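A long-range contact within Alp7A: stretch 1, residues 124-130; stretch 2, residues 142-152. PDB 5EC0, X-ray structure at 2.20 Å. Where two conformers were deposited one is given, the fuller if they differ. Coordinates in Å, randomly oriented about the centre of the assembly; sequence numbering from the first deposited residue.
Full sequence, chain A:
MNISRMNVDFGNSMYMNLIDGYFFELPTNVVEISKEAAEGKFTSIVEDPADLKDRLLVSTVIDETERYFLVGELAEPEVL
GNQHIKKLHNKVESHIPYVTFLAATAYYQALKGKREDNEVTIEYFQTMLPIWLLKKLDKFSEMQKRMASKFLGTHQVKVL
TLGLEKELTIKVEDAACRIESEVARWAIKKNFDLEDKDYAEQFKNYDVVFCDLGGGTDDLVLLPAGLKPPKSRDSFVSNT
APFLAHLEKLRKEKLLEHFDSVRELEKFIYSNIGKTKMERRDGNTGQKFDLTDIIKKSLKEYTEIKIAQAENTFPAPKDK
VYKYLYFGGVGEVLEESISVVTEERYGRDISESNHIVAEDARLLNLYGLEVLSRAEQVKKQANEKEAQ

Stretch 1, residues 124-130: YFQTMLP
Stretch 2 (142-152) EMQKRMASKFL

The contact joins a β-strand that runs through L129 to a helix that enters from earlier in the chain and carries residues 142–149. The two axes approach to 8.8 Å, and their N-to-C directions differ by 139°, so the chains run roughly antiparallel but clearly splayed. Register follows from this: L129 CA lies 6.9 Å from Q144 CA, T127 CA 7.5 Å from A148 CA, and F125 CA 7.7 Å from F151 CA. Two strand residues thus advance against roughly one helical turn.

Strand backbone angles are extended, from -100/138 at F125 through -139/-158 at T127 to -123/144 at L129. Alternation sends the CA-to-CB bonds of F125, T127 and L129 toward the helix, while those of Q126 and M128 point away. P130 (-69/148) follows the strand and takes the N-cap position of the next helix. In the second stretch, phi and psi stay near -65/-40 through A148, with regular bonds such as M147 N to M143 O (2.9 Å) and A148 N to Q144 O (3.0 Å). M143, M147 and F151, spaced four apart, all direct CA-to-CB toward the strand and form the opposing ridge.

L129 (chi1 -75°, m; chi2 -177°, t) has the most area covered by the helix stretch, 99 Å². It packs against both methionines: L129 CD1 lies 3.6 Å from M143 CG and about 4.0 Å from M147 CB, and L129 CD2 lies 3.8 Å from M147 CG. M143 is t, t, m, and M147 is t, p, t. L129 CD1 also comes within 4.2 Å of Q144 N, so the leucine reaches the helix backbone itself.

T127 (chi1 -174°, t) turns its CG2 toward the groove between M147 and F151. This CG2 lies 4.1 Å from M147 CG and 4.4 Å from F151 CE1, approaching that ring obliquely, while its OG1 is hydrogen-bonded elsewhere in the structure. The methyl thus serves this apolar surface without leaving the hydroxyl unsatisfied.

At the far end, F125 (chi1 176°, t; chi2 -88°) and F151 (chi1 -63°, m; chi2 90°) form an offset stack, with centroids 4.6 Å apart and planes at 19°. F125 CE1 lies over a face of the F151 ring, 3.5 Å from F151 CG. The offset also places F151 CB over a face of F125, 4.1 Å from its ring centroid, a CH-π contact.

No hydrogen bond or salt bridge crosses the interface; 352 Å², both sides summed, is buried, mainly by apolar side chains. Within the helix, S149 OG donates to K145 O (2.9 Å), and K145 NZ forms a salt bridge with E142 OE2 (3.2 Å), its hydrogen bond weak.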

# COMPACT_ATOMS: atom_id res chain seq x y z
N TYR A 124 -19.47 1.21 1.81
CA TYR A 124 -18.68 0.24 1.07
C TYR A 124 -17.20 0.31 1.48
O TYR A 124 -16.51 1.28 1.17
CB TYR A 124 -18.83 0.47 -0.44
CG TYR A 124 -18.33 -0.67 -1.28
CD1 TYR A 124 -18.95 -1.92 -1.23
CD2 TYR A 124 -17.25 -0.51 -2.15
CE1 TYR A 124 -18.52 -2.98 -2.01
CE2 TYR A 124 -16.80 -1.57 -2.94
CZ TYR A 124 -17.43 -2.81 -2.86
OH TYR A 124 -17.00 -3.85 -3.64
N PHE A 125 -16.75 -0.70 2.22
CA PHE A 125 -15.36 -0.83 2.62
C PHE A 125 -14.69 -1.83 1.70
O PHE A 125 -15.27 -2.89 1.40
CB PHE A 125 -15.25 -1.30 4.09
CG PHE A 125 -13.82 -1.55 4.56
CD1 PHE A 125 -13.23 -2.80 4.39
CD2 PHE A 125 -13.09 -0.55 5.19
CE1 PHE A 125 -11.93 -3.03 4.82
CE2 PHE A 125 -11.79 -0.78 5.63
CZ PHE A 125 -11.21 -2.01 5.45
N GLN A 126 -13.47 -1.52 1.29
CA GLN A 126 -12.76 -2.41 0.41
C GLN A 126 -11.29 -2.44 0.78
O GLN A 126 -10.66 -1.39 1.04
CB GLN A 126 -12.97 -1.97 -1.05
CG GLN A 126 -12.88 -3.06 -2.05
CD GLN A 126 -13.17 -2.59 -3.47
OE1 GLN A 126 -13.53 -3.39 -4.32
NE2 GLN A 126 -12.98 -1.29 -3.73
N THR A 127 -10.74 -3.64 0.86
CA THR A 127 -9.31 -3.82 1.03
C THR A 127 -8.87 -4.98 0.12
O THR A 127 -9.55 -5.29 -0.88
CB THR A 127 -8.93 -4.03 2.53
OG1 THR A 127 -7.50 -4.06 2.65
CG2 THR A 127 -9.53 -5.33 3.12
N MET A 128 -7.74 -5.60 0.43
CA MET A 128 -7.22 -6.66 -0.42
C MET A 128 -6.22 -7.51 0.36
O MET A 128 -5.84 -7.14 1.47
CB MET A 128 -6.57 -6.07 -1.69
CG MET A 128 -5.79 -4.80 -1.43
SD MET A 128 -5.19 -3.89 -2.88
CE MET A 128 -4.64 -2.40 -2.09
N LEU A 129 -5.82 -8.65 -0.20
CA LEU A 129 -4.83 -9.52 0.43
C LEU A 129 -3.61 -9.76 -0.48
O LEU A 129 -3.76 -9.89 -1.69
CB LEU A 129 -5.44 -10.87 0.79
CG LEU A 129 -6.36 -10.91 2.01
CD1 LEU A 129 -6.82 -12.34 2.24
CD2 LEU A 129 -5.64 -10.36 3.23
N PRO A 130 -2.42 -9.85 0.11
CA PRO A 130 -1.20 -10.14 -0.65
C PRO A 130 -1.17 -11.57 -1.21
O PRO A 130 -1.71 -12.49 -0.59
CB PRO A 130 -0.07 -9.93 0.37
CG PRO A 130 -0.72 -10.20 1.73
CD PRO A 130 -2.18 -9.75 1.57
N GLU A 142 -12.24 -17.77 -0.29
CA GLU A 142 -12.64 -17.98 1.10
C GLU A 142 -11.79 -17.15 2.06
O GLU A 142 -12.30 -16.63 3.05
CB GLU A 142 -12.58 -19.46 1.47
CG GLU A 142 -13.49 -20.32 0.61
CD GLU A 142 -14.90 -19.80 0.62
OE1 GLU A 142 -15.48 -19.66 1.71
OE2 GLU A 142 -15.42 -19.50 -0.48
N MET A 143 -10.50 -17.03 1.78
CA MET A 143 -9.64 -16.17 2.58
C MET A 143 -10.08 -14.71 2.39
O MET A 143 -10.16 -13.95 3.36
CB MET A 143 -8.16 -16.33 2.23
CG MET A 143 -7.22 -15.75 3.31
SD MET A 143 -5.44 -15.97 3.04
CE MET A 143 -5.26 -17.76 3.16
N GLN A 144 -10.37 -14.33 1.15
CA GLN A 144 -10.81 -12.95 0.88
C GLN A 144 -12.14 -12.65 1.60
O GLN A 144 -12.34 -11.56 2.12
CB GLN A 144 -10.96 -12.70 -0.63
CG GLN A 144 -9.71 -12.92 -1.48
CD GLN A 144 -10.01 -12.90 -2.99
OE1 GLN A 144 -9.78 -13.89 -3.69
NE2 GLN A 144 -10.53 -11.78 -3.49
N LYS A 145 -13.05 -13.64 1.63
CA LYS A 145 -14.30 -13.51 2.38
C LYS A 145 -14.08 -13.32 3.89
O LYS A 145 -14.73 -12.49 4.52
CB LYS A 145 -15.21 -14.72 2.13
CG LYS A 145 -16.02 -14.65 0.83
CD LYS A 145 -17.15 -15.67 0.82
CE LYS A 145 -17.02 -16.66 -0.34
NZ LYS A 145 -18.07 -17.73 -0.29
N ARG A 146 -13.18 -14.10 4.48
CA ARG A 146 -12.88 -13.93 5.90
C ARG A 146 -12.24 -12.56 6.15
O ARG A 146 -12.52 -11.91 7.16
CB ARG A 146 -11.97 -15.06 6.41
CG ARG A 146 -12.67 -16.44 6.49
CD ARG A 146 -11.84 -17.50 7.23
NE ARG A 146 -10.72 -17.99 6.43
CZ ARG A 146 -10.80 -19.00 5.57
NH1 ARG A 146 -11.95 -19.65 5.39
NH2 ARG A 146 -9.73 -19.36 4.88
N MET A 147 -11.40 -12.10 5.23
CA MET A 147 -10.77 -10.79 5.41
C MET A 147 -11.84 -9.69 5.44
O MET A 147 -11.85 -8.84 6.33
CB MET A 147 -9.75 -10.49 4.32
CG MET A 147 -9.01 -9.16 4.51
SD MET A 147 -8.13 -9.05 6.09
CE MET A 147 -7.11 -7.59 5.78
N ALA A 148 -12.76 -9.75 4.47
CA ALA A 148 -13.86 -8.80 4.38
C ALA A 148 -14.75 -8.85 5.63
O ALA A 148 -15.21 -7.82 6.12
CB ALA A 148 -14.71 -9.07 3.12
N SER A 149 -15.00 -10.05 6.14
CA SER A 149 -15.84 -10.21 7.32
C SER A 149 -15.27 -9.55 8.56
O SER A 149 -15.99 -9.22 9.49
CB SER A 149 -16.07 -11.69 7.59
OG SER A 149 -16.78 -12.28 6.52
N LYS A 150 -13.95 -9.38 8.57
CA LYS A 150 -13.26 -8.78 9.70
C LYS A 150 -13.69 -7.33 9.88
O LYS A 150 -13.59 -6.76 10.97
CB LYS A 150 -11.75 -8.86 9.51
CG LYS A 150 -10.99 -9.35 10.71
CD LYS A 150 -9.51 -9.08 10.56
CE LYS A 150 -8.81 -9.05 11.92
NZ LYS A 150 -7.49 -8.40 11.78
N PHE A 151 -14.17 -6.72 8.81
CA PHE A 151 -14.45 -5.30 8.82
C PHE A 151 -15.95 -5.01 8.77
O PHE A 151 -16.40 -4.01 9.33
CB PHE A 151 -13.69 -4.62 7.69
CG PHE A 151 -12.21 -4.73 7.84
CD1 PHE A 151 -11.52 -5.80 7.28
CD2 PHE A 151 -11.51 -3.80 8.60
CE1 PHE A 151 -10.15 -5.92 7.45
CE2 PHE A 151 -10.15 -3.92 8.78
CZ PHE A 151 -9.46 -4.98 8.20
N LEU A 152 -16.71 -5.91 8.13
CA LEU A 152 -18.18 -5.83 8.11
C LEU A 152 -18.78 -5.69 9.52
O LEU A 152 -18.31 -6.30 10.48
CB LEU A 152 -18.77 -7.08 7.43
CG LEU A 152 -20.22 -7.00 6.96
CD1 LEU A 152 -20.37 -5.87 5.95
CD2 LEU A 152 -20.70 -8.33 6.35